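CsuC (Acinetobacter baumannii, PDB 6FJY) probably acts as the periplasmic chaperone of the archaic chaperone-usher Csu pilus, and binds the tip adhesin subunit CsuE in a pre-assembly complex by donor-strand complementation. Local coordinates at residues Q34-W40 and S87-D93; T29-V33 and V92-P96; W40-L45 and Y196-T202. All blocks are in the same frame, centred on the assembly; numbering follows the deposited sequence.

Contact 1 (Q34-W40 and S87-D93)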
loop_
_atom_site.group_PDB
_atom_site.type_symbol
_atom_site.label_atom_id
_atom_site.label_comp_id
_atom_site.label_asym_id
_atom_site.label_seq_id
_atom_site.Cartn_x
_atom_site.Cartn_y
_atom_site.Cartn_z
ATOM N N GLN A 34 11.323 -11.732 -8.617
ATOM C CA GLN A 34 10.912 -12.972 -7.977
ATOM C C GLN A 34 10.061 -12.619 -6.769
ATOM O O GLN A 34 10.341 -11.637 -6.074
ATOM C CB GLN A 34 12.111 -13.808 -7.529
ATOM C CG GLN A 34 11.718 -15.149 -6.918
ATOM C CD GLN A 34 12.840 -15.796 -6.120
ATOM O OE1 GLN A 34 13.878 -15.184 -5.875
ATOM N NE2 GLN A 34 12.626 -17.036 -5.697
ATOM N N ILE A 35 8.997 -13.388 -6.560
ATOM C CA ILE A 35 8.034 -13.155 -5.493
ATOM C C ILE A 35 7.902 -14.430 -4.675
ATOM O O ILE A 35 7.667 -15.503 -5.234
ATOM C CB ILE A 35 6.665 -12.733 -6.053
ATOM C CG1 ILE A 35 6.812 -11.489 -6.934
ATOM C CG2 ILE A 35 5.718 -12.417 -4.936
ATOM C CD1 ILE A 35 6.974 -11.802 -8.417
ATOM N N ARG A 36 8.080 -14.321 -3.363
ATOM C CA ARG A 36 7.835 -15.425 -2.439
ATOM C C ARG A 36 7.042 -14.917 -1.240
ATOM O O ARG A 36 7.091 -13.734 -0.902
ATOM C CB ARG A 36 9.142 -16.067 -1.964
ATOM C CG ARG A 36 9.860 -16.892 -3.035
ATOM C CD ARG A 36 11.237 -17.314 -2.572
ATOM N NE ARG A 36 12.132 -16.172 -2.421
ATOM C CZ ARG A 36 13.358 -16.246 -1.911
ATOM N NH1 ARG A 36 13.834 -17.411 -1.488
ATOM N NH2 ARG A 36 14.105 -15.155 -1.812
ATOM N N VAL A 37 6.280 -15.805 -0.604
ATOM C CA VAL A 37 5.527 -15.432 0.589
ATOM C C VAL A 37 5.867 -16.424 1.694
ATOM O O VAL A 37 5.689 -17.634 1.530
ATOM C CB VAL A 37 4.008 -15.375 0.345
ATOM C CG1 VAL A 37 3.272 -14.962 1.628
ATOM C CG2 VAL A 37 3.697 -14.405 -0.766
ATOM N N PHE A 38 6.324 -15.906 2.820
ATOM C CA PHE A 38 6.737 -16.703 3.958
ATOM C C PHE A 38 5.779 -16.484 5.116
ATOM O O PHE A 38 5.223 -15.399 5.284
ATOM C CB PHE A 38 8.162 -16.339 4.394
ATOM C CG PHE A 38 9.216 -16.693 3.381
ATOM C CD1 PHE A 38 9.817 -17.942 3.397
ATOM C CD2 PHE A 38 9.589 -15.789 2.397
ATOM C CE1 PHE A 38 10.784 -18.270 2.467
ATOM C CE2 PHE A 38 10.558 -16.113 1.469
ATOM C CZ PHE A 38 11.151 -17.352 1.499
ATOM N N LYS A 39 5.582 -17.537 5.900
ATOM C CA LYS A 39 4.831 -17.415 7.132
ATOM C C LYS A 39 5.737 -16.802 8.187
ATOM O O LYS A 39 6.937 -17.086 8.240
ATOM C CB LYS A 39 4.304 -18.767 7.587
ATOM C CG LYS A 39 3.105 -18.682 8.517
ATOM C CD LYS A 39 2.359 -20.011 8.563
ATOM C CE LYS A 39 1.068 -19.911 9.373
ATOM N NZ LYS A 39 0.312 -21.208 9.374
ATOM N N TRP A 40 5.160 -15.914 8.989
ATOM C CA TRP A 40 5.888 -15.070 9.924
ATOM C C TRP A 40 5.373 -15.341 11.329
ATOM O O TRP A 40 4.181 -15.168 11.599
ATOM C CB TRP A 40 5.700 -13.607 9.530
ATOM C CG TRP A 40 6.328 -12.586 10.410
ATOM C CD1 TRP A 40 7.299 -12.771 11.336
ATOM C CD2 TRP A 40 6.001 -11.186 10.438
ATOM N NE1 TRP A 40 7.605 -11.571 11.946
ATOM C CE2 TRP A 40 6.822 -10.585 11.408
ATOM C CE3 TRP A 40 5.098 -10.392 9.728
ATOM C CZ2 TRP A 40 6.765 -9.226 11.699
ATOM C CZ3 TRP A 40 5.031 -9.041 10.021
ATOM C CH2 TRP A 40 5.869 -8.471 11.003
ATOM N N SER A 87 0.031 -13.911 10.007
ATOM C CA SER A 87 1.086 -12.997 9.610
ATOM C C SER A 87 1.981 -13.664 8.577
ATOM O O SER A 87 2.261 -14.861 8.664
ATOM C CB SER A 87 1.905 -12.576 10.825
ATOM O OG SER A 87 1.048 -12.073 11.835
ATOM N N TYR A 88 2.416 -12.888 7.592
ATOM C CA TYR A 88 3.273 -13.382 6.531
ATOM C C TYR A 88 4.235 -12.267 6.141
ATOM O O TYR A 88 4.005 -11.093 6.444
ATOM C CB TYR A 88 2.465 -13.801 5.299
ATOM C CG TYR A 88 1.386 -14.810 5.547
ATOM C CD1 TYR A 88 0.119 -14.402 5.962
ATOM C CD2 TYR A 88 1.604 -16.162 5.326
ATOM C CE1 TYR A 88 -0.889 -15.310 6.174
ATOM C CE2 TYR A 88 0.590 -17.082 5.533
ATOM C CZ TYR A 88 -0.652 -16.647 5.965
ATOM O OH TYR A 88 -1.655 -17.552 6.181
ATOM N N ARG A 89 5.291 -12.624 5.413
ATOM C CA ARG A 89 6.186 -11.634 4.819
ATOM C C ARG A 89 6.164 -11.865 3.323
ATOM O O ARG A 89 6.411 -12.988 2.867
ATOM C CB ARG A 89 7.624 -11.751 5.325
ATOM C CG ARG A 89 7.823 -11.539 6.835
ATOM C CD ARG A 89 7.507 -10.149 7.355
ATOM N NE ARG A 89 8.343 -9.107 6.787
ATOM C CZ ARG A 89 8.426 -7.878 7.278
ATOM N NH1 ARG A 89 7.734 -7.534 8.357
ATOM N NH2 ARG A 89 9.195 -6.985 6.682
ATOM N N LEU A 90 5.822 -10.820 2.571
ATOM C CA LEU A 90 5.964 -10.819 1.122
ATOM C C LEU A 90 7.388 -10.387 0.790
ATOM O O LEU A 90 7.840 -9.333 1.255
ATOM C CB LEU A 90 4.947 -9.870 0.495
ATOM C CG LEU A 90 5.140 -9.530 -0.980
ATOM C CD1 LEU A 90 5.086 -10.768 -1.821
ATOM C CD2 LEU A 90 4.123 -8.503 -1.448
ATOM N N ILE A 91 8.103 -11.212 0.018
ATOM C CA ILE A 91 9.489 -10.935 -0.356
ATOM C C ILE A 91 9.574 -10.865 -1.876
ATOM O O ILE A 91 9.401 -11.880 -2.567
ATOM C CB ILE A 91 10.467 -11.988 0.179
ATOM C CG1 ILE A 91 10.378 -12.127 1.698
ATOM C CG2 ILE A 91 11.884 -11.585 -0.208
ATOM C CD1 ILE A 91 10.806 -10.905 2.436
ATOM N N VAL A 92 9.879 -9.683 -2.402
ATOM C CA VAL A 92 10.077 -9.526 -3.836
ATOM C C VAL A 92 11.480 -8.987 -4.106
ATOM O O VAL A 92 11.907 -7.979 -3.520
ATOM C CB VAL A 92 8.974 -8.677 -4.503
ATOM C CG1 VAL A 92 7.899 -8.248 -3.503
ATOM C CG2 VAL A 92 9.547 -7.545 -5.327
ATOM N N ASP A 93 12.210 -9.710 -4.949
ATOM C CA ASP A 93 13.594 -9.425 -5.297
ATOM C C ASP A 93 13.636 -8.791 -6.687
ATOM O O ASP A 93 13.185 -9.404 -7.663
ATOM C CB ASP A 93 14.399 -10.721 -5.265
ATOM C CG ASP A 93 14.662 -11.204 -3.855
ATOM O OD1 ASP A 93 15.305 -10.457 -3.098
ATOM O OD2 ASP A 93 14.215 -12.319 -3.498
HETATM O O HOH W 1 11.730 -13.853 -3.602
#
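Strands 34-40 and 87-93 are antiparallel neighbours in the Ig-like beta sandwich of the N-terminal PapD-type domain. W40, R89 and Y88 have the most surface covered here, and all three lie toward one end of the pair. R89 lies over one face of the W40 indole. R89 CD packs 3.7 Å from the centroid of the W40 six-membered ring, a CH-pi contact, and R89 CZ lies 4.7 Å from the same centroid, a cation-pi contact. The guanidinium has further partners: R89 NH2 bonds to S117 OG and forms a salt bridge to the CsuE backbone, consistent with a terminal carboxylate, as in PapD-type chaperones. The tryptophan thus packs on an arginine that also contacts CsuE. W40 NE1 is bonded to D47. Y88 lies on the other face of the sheet, with V37 and K39. Y88 CB packs 3.9 Å from V37 CG1, and the Y88 ring runs beside the K39 side chain. The polar ends of Y88 and K39 reach E54, so the acid joins the two strands from outside. On the same face, L90 CD1 meets I35 CG2 at 3.6 Å. The backbones are tied by pairs of hydrogen bonds at Q34-D93, R36-I91 and F38-R89, and by W40 N to S87 O at 3.1 Å. Far from W40, R36 and D93 form a salt bridge whose hydrogen bond is weak, R36 NH2 to D93 OD2 at 3.3 Å. A water bridges the pair: it accepts from R36 NE at 2.6 Å and donates to D93 OD2 at 2.9 Å and to I91 O at 3.2 Å.

Contact 2 (T29-V33 and V92-P96)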
loop_
_atom_site.group_PDB
_atom_site.type_symbol
_atom_site.label_atom_id
_atom_site.label_comp_id
_atom_site.label_asym_id
_atom_site.label_seq_id
_atom_site.Cartn_x
_atom_site.Cartn_y
_atom_site.Cartn_z
ATOM N N THR A 29 14.813 0.767 -18.284
ATOM C CA THR A 29 15.429 -0.548 -18.376
ATOM C C THR A 29 14.494 -1.603 -17.797
ATOM O O THR A 29 13.732 -1.334 -16.867
ATOM C CB THR A 29 16.780 -0.593 -17.640
ATOM O OG1 THR A 29 16.585 -0.297 -16.249
ATOM C CG2 THR A 29 17.797 0.395 -18.264
ATOM N N ASP A 30 14.551 -2.804 -18.373
ATOM C CA ASP A 30 13.768 -3.921 -17.877
ATOM C C ASP A 30 14.331 -4.429 -16.550
ATOM O O ASP A 30 15.497 -4.204 -16.210
ATOM C CB ASP A 30 13.740 -5.061 -18.896
ATOM C CG ASP A 30 13.199 -4.624 -20.241
ATOM O OD1 ASP A 30 12.712 -3.483 -20.329
ATOM O OD2 ASP A 30 13.254 -5.422 -21.198
ATOM N N ALA A 31 13.476 -5.138 -15.804
ATOM C CA ALA A 31 13.834 -5.728 -14.521
ATOM C C ALA A 31 13.167 -7.090 -14.380
ATOM O O ALA A 31 12.105 -7.340 -14.952
ATOM C CB ALA A 31 13.417 -4.830 -13.355
ATOM N N MET A 32 13.825 -7.981 -13.648
ATOM C CA MET A 32 13.284 -9.285 -13.301
ATOM C C MET A 32 12.913 -9.276 -11.829
ATOM O O MET A 32 13.663 -8.759 -10.991
ATOM C CB MET A 32 14.290 -10.408 -13.580
ATOM C CG MET A 32 13.743 -11.831 -13.373
ATOM S SD MET A 32 12.732 -12.412 -14.739
ATOM C CE MET A 32 13.780 -11.893 -16.078
ATOM N N VAL A 33 11.762 -9.864 -11.517
ATOM C CA VAL A 33 11.224 -9.882 -10.164
ATOM C C VAL A 33 10.855 -11.306 -9.780
ATOM O O VAL A 33 10.125 -11.984 -10.510
ATOM C CB VAL A 33 9.991 -8.966 -10.051
ATOM C CG1 VAL A 33 9.469 -8.963 -8.650
ATOM C CG2 VAL A 33 10.356 -7.561 -10.499
ATOM N N VAL A 92 9.879 -9.683 -2.402
ATOM C CA VAL A 92 10.077 -9.526 -3.836
ATOM C C VAL A 92 11.480 -8.987 -4.106
ATOM O O VAL A 92 11.907 -7.979 -3.520
ATOM C CB VAL A 92 8.974 -8.677 -4.503
ATOM C CG1 VAL A 92 7.899 -8.248 -3.503
ATOM C CG2 VAL A 92 9.547 -7.545 -5.327
ATOM N N ASP A 93 12.210 -9.710 -4.949
ATOM C CA ASP A 93 13.594 -9.425 -5.297
ATOM C C ASP A 93 13.636 -8.791 -6.687
ATOM O O ASP A 93 13.185 -9.404 -7.663
ATOM C CB ASP A 93 14.399 -10.721 -5.265
ATOM C CG ASP A 93 14.662 -11.204 -3.855
ATOM O OD1 ASP A 93 15.305 -10.457 -3.098
ATOM O OD2 ASP A 93 14.215 -12.319 -3.498
ATOM N N GLU A 94 14.181 -7.573 -6.777
ATOM C CA GLU A 94 14.159 -6.761 -7.995
ATOM C C GLU A 94 15.562 -6.678 -8.582
ATOM O O GLU A 94 16.473 -6.135 -7.947
ATOM C CB GLU A 94 13.618 -5.356 -7.704
ATOM C CG GLU A 94 13.406 -4.446 -8.934
ATOM C CD GLU A 94 14.566 -3.476 -9.172
ATOM O OE1 GLU A 94 15.564 -3.532 -8.424
ATOM O OE2 GLU A 94 14.482 -2.652 -10.107
ATOM N N LEU A 95 15.722 -7.183 -9.802
ATOM C CA LEU A 95 17.024 -7.248 -10.470
ATOM C C LEU A 95 16.986 -6.452 -11.770
ATOM O O LEU A 95 16.505 -6.962 -12.798
ATOM C CB LEU A 95 17.430 -8.702 -10.744
ATOM C CG LEU A 95 16.538 -9.870 -10.266
ATOM C CD1 LEU A 95 16.985 -11.169 -10.911
ATOM C CD2 LEU A 95 16.476 -10.037 -8.725
ATOM N N PRO A 96 17.460 -5.190 -11.777
ATOM C CA PRO A 96 17.672 -4.405 -13.000
ATOM C C PRO A 96 18.500 -5.150 -14.043
ATOM O O PRO A 96 17.929 -5.722 -14.975
ATOM C CB PRO A 96 18.427 -3.174 -12.496
ATOM C CG PRO A 96 17.947 -2.992 -11.115
ATOM C CD PRO A 96 17.702 -4.382 -10.566
#
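V33 lies against V92, with V33 CG1 3.6 Å from V92 CG2. The two valines are not directly paired: V33 stands opposite E94, a non-hydrogen-bonded pair with CA atoms 4.8 Å apart. The next pair along, M32 with L95, carries both backbone hydrogen bonds of the contact. M32 N donates to L95 O at 3.0 Å, and L95 N donates to M32 O at 2.9 Å. On the face of the sheet that M32 and L95 share, M32 CB meets L95 CD1 at 3.9 Å. The M32 side chain also touches V61 and K63 of strand 55-64. CA-H...O contacts line the same ladder, V33 CA to D93 O at 3.2 Å and A31 CA to L95 O at 3.4 Å. Beyond the M32-L95 pair no further bridge forms between these segments. D30 O and P96 O are 3.1 Å apart, but both are acceptors and cannot bond. This is plain antiparallel packing at the outer end of two strands of the PapD-like N-terminal domain. V33 also touches F3 of strand 3-6 and L23 of strand 18-25, which cover its side of the sheet. Strand 55-64 bonds to A31 and V33 along one edge, and strand 109-123 bonds to V92 and E94 along the other.

Contact 3 (W40-L45 and Y196-T202)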
loop_
_atom_site.group_PDB
_atom_site.type_symbol
_atom_site.label_atom_id
_atom_site.label_comp_id
_atom_site.label_asym_id
_atom_site.label_seq_id
_atom_site.Cartn_x
_atom_site.Cartn_y
_atom_site.Cartn_z
ATOM N N TRP A 40 5.160 -15.914 8.989
ATOM C CA TRP A 40 5.888 -15.070 9.924
ATOM C C TRP A 40 5.373 -15.341 11.329
ATOM O O TRP A 40 4.181 -15.168 11.599
ATOM C CB TRP A 40 5.700 -13.607 9.530
ATOM C CG TRP A 40 6.328 -12.586 10.410
ATOM C CD1 TRP A 40 7.299 -12.771 11.336
ATOM C CD2 TRP A 40 6.001 -11.186 10.438
ATOM N NE1 TRP A 40 7.605 -11.571 11.946
ATOM C CE2 TRP A 40 6.822 -10.585 11.408
ATOM C CE3 TRP A 40 5.098 -10.392 9.728
ATOM C CZ2 TRP A 40 6.765 -9.226 11.699
ATOM C CZ3 TRP A 40 5.031 -9.041 10.021
ATOM C CH2 TRP A 40 5.869 -8.471 11.003
ATOM N N ASN A 41 6.268 -15.754 12.222
ATOM C CA ASN A 41 5.908 -16.008 13.608
ATOM C C ASN A 41 6.996 -15.435 14.489
ATOM O O ASN A 41 8.082 -15.090 14.017
ATOM C CB ASN A 41 5.713 -17.503 13.904
ATOM C CG ASN A 41 6.990 -18.321 13.726
ATOM O OD1 ASN A 41 7.834 -18.380 14.621
ATOM N ND2 ASN A 41 7.123 -18.970 12.574
ATOM N N GLN A 42 6.673 -15.256 15.765
ATOM C CA GLN A 42 7.694 -14.818 16.707
ATOM C C GLN A 42 7.878 -15.854 17.811
ATOM O O GLN A 42 7.860 -15.539 19.004
ATOM C CB GLN A 42 7.335 -13.441 17.272
ATOM C CG GLN A 42 7.454 -12.305 16.244
ATOM C CD GLN A 42 6.975 -10.953 16.773
ATOM O OE1 GLN A 42 6.130 -10.878 17.660
ATOM N NE2 GLN A 42 7.519 -9.885 16.226
ATOM N N ASP A 43 8.144 -17.087 17.403
ATOM C CA ASP A 43 8.420 -18.177 18.323
ATOM C C ASP A 43 9.904 -18.160 18.660
ATOM O O ASP A 43 10.747 -17.876 17.805
ATOM C CB ASP A 43 8.018 -19.518 17.706
ATOM C CG ASP A 43 6.512 -19.667 17.557
ATOM O OD1 ASP A 43 5.768 -19.045 18.349
ATOM O OD2 ASP A 43 6.072 -20.384 16.635
ATOM N N GLY A 44 10.222 -18.471 19.909
ATOM C CA GLY A 44 11.577 -18.310 20.391
ATOM C C GLY A 44 11.948 -16.873 20.666
ATOM O O GLY A 44 13.138 -16.543 20.716
ATOM N N LEU A 45 10.942 -16.014 20.857
ATOM C CA LEU A 45 11.114 -14.594 21.171
ATOM C C LEU A 45 11.852 -13.838 20.068
ATOM O O LEU A 45 12.489 -12.813 20.320
ATOM C CB LEU A 45 11.813 -14.416 22.521
ATOM C CG LEU A 45 10.934 -14.506 23.773
ATOM C CD1 LEU A 45 9.731 -15.425 23.589
ATOM C CD2 LEU A 45 11.768 -14.978 24.931
ATOM N N TYR A 196 7.734 -4.875 15.703
ATOM C CA TYR A 196 6.514 -5.651 15.550
ATOM C C TYR A 196 6.361 -6.564 16.756
ATOM O O TYR A 196 7.314 -7.243 17.148
ATOM C CB TYR A 196 6.536 -6.494 14.280
ATOM C CG TYR A 196 6.088 -5.783 13.027
ATOM C CD1 TYR A 196 4.727 -5.668 12.705
ATOM C CD2 TYR A 196 7.022 -5.226 12.162
ATOM C CE1 TYR A 196 4.322 -4.994 11.552
ATOM C CE2 TYR A 196 6.631 -4.555 11.018
ATOM C CZ TYR A 196 5.282 -4.446 10.709
ATOM O OH TYR A 196 4.917 -3.790 9.564
ATOM N N VAL A 197 5.183 -6.529 17.378
ATOM C CA VAL A 197 4.779 -7.538 18.351
ATOM C C VAL A 197 3.540 -8.215 17.777
ATOM O O VAL A 197 2.434 -7.669 17.825
ATOM C CB VAL A 197 4.514 -6.945 19.735
ATOM C CG1 VAL A 197 4.334 -8.053 20.750
ATOM C CG2 VAL A 197 5.664 -6.045 20.137
ATOM N N LEU A 198 3.722 -9.410 17.234
ATOM C CA LEU A 198 2.635 -10.117 16.589
ATOM C C LEU A 198 1.603 -10.569 17.622
ATOM O O LEU A 198 1.884 -10.694 18.818
ATOM C CB LEU A 198 3.178 -11.316 15.808
ATOM C CG LEU A 198 4.031 -11.013 14.571
ATOM C CD1 LEU A 198 4.532 -12.294 13.959
ATOM C CD2 LEU A 198 3.247 -10.202 13.516
ATOM N N SER A 199 0.395 -10.826 17.123
ATOM C CA SER A 199 -0.707 -11.293 17.958
ATOM C C SER A 199 -0.351 -12.587 18.682
ATOM O O SER A 199 0.232 -13.509 18.100
ATOM C CB SER A 199 -1.940 -11.524 17.092
ATOM O OG SER A 199 -1.685 -12.601 16.218
ATOM N N ASN A 200 -0.730 -12.663 19.955
ATOM C CA ASN A 200 -0.518 -13.862 20.765
ATOM C C ASN A 200 0.941 -14.312 20.707
ATOM O O ASN A 200 1.255 -15.486 20.497
ATOM C CB ASN A 200 -1.462 -14.986 20.334
ATOM C CG ASN A 200 -2.911 -14.532 20.241
ATOM O OD1 ASN A 200 -3.593 -14.379 21.254
ATOM N ND2 ASN A 200 -3.392 -14.341 19.021
ATOM N N SER A 201 1.843 -13.350 20.871
ATOM C CA SER A 201 3.271 -13.601 20.740
ATOM C C SER A 201 4.034 -12.757 21.746
ATOM O O SER A 201 3.508 -11.794 22.307
ATOM C CB SER A 201 3.767 -13.288 19.318
ATOM O OG SER A 201 3.005 -13.978 18.337
ATOM N N THR A 202 5.293 -13.128 21.953
ATOM C CA THR A 202 6.220 -12.376 22.783
ATOM C C THR A 202 7.540 -12.263 22.034
ATOM O O THR A 202 7.985 -13.233 21.409
ATOM C CB THR A 202 6.456 -13.047 24.159
ATOM O OG1 THR A 202 5.221 -13.150 24.883
ATOM C CG2 THR A 202 7.478 -12.264 24.996
HETATM O O HOH W 2 5.958 -15.903 20.858
#
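A glutamine side chain takes the place of a strand partner here. The Q42 amide bonds to two backbone groups of segment 196-202: Q42 NE2 donates to Y196 O at 2.8 Å, and Q42 OE1 accepts from L198 N at 2.9 Å. The link joins the PapD-like N-terminal domain to the second beta domain, consistent with the two-domain build of pilus chaperones. Q42 also opens a type II beta turn that ends at L45. An Asx turn overlaps its start, with N41 OD1 accepting from D43 N at 3.1 Å. W40 supplies the apolar half of the contact. The edge of its six-membered ring points at the face of Y196, a T-shaped pair with centroids 4.8 Å apart and planes at 77°. L198 CD1 sits over the face of the W40 five-membered ring, 3.7 Å from its centroid, in a CH-pi contact. W40 NE1 and Q42 NE2 share D47 OD1 as an acceptor. Y196 OH bonds to R174 and also to a backbone group of the CsuE chain, so the domain junction lies directly beside the bound subunit. At the other end, L45 CA approaches T202 O at 3.4 Å in a straight CA-H...O contact. A water completes this end: it donates to Q42 O at 2.7 Å and accepts from T202 N at 3.1 Å.

Overall arrangement
Contacts 1 and 2 are successive parts of one ladder between strands 31-41 and 85-95, and they share V92 and D93. Contact 1 is buried and adds charged and aromatic chemistry to its backbone bonds. Contact 2 lies at the outer end, is partly buried, and relies on one pair of backbone bonds and apolar side chains. Contact 3, also partly buried, starts where strand 31-41 ends. It reaches the other domain through ring packing, side-chain bonds to backbone groups and a water, without a strand ladder. W40 belongs to contacts 1 and 3, which also touch through S87 and L198. Contacts 1 and 3 each reach the CsuE chain, through R89 and Y196 respectively. Contacts 2 and 3 do not touch, their centres being about 31 Å apart.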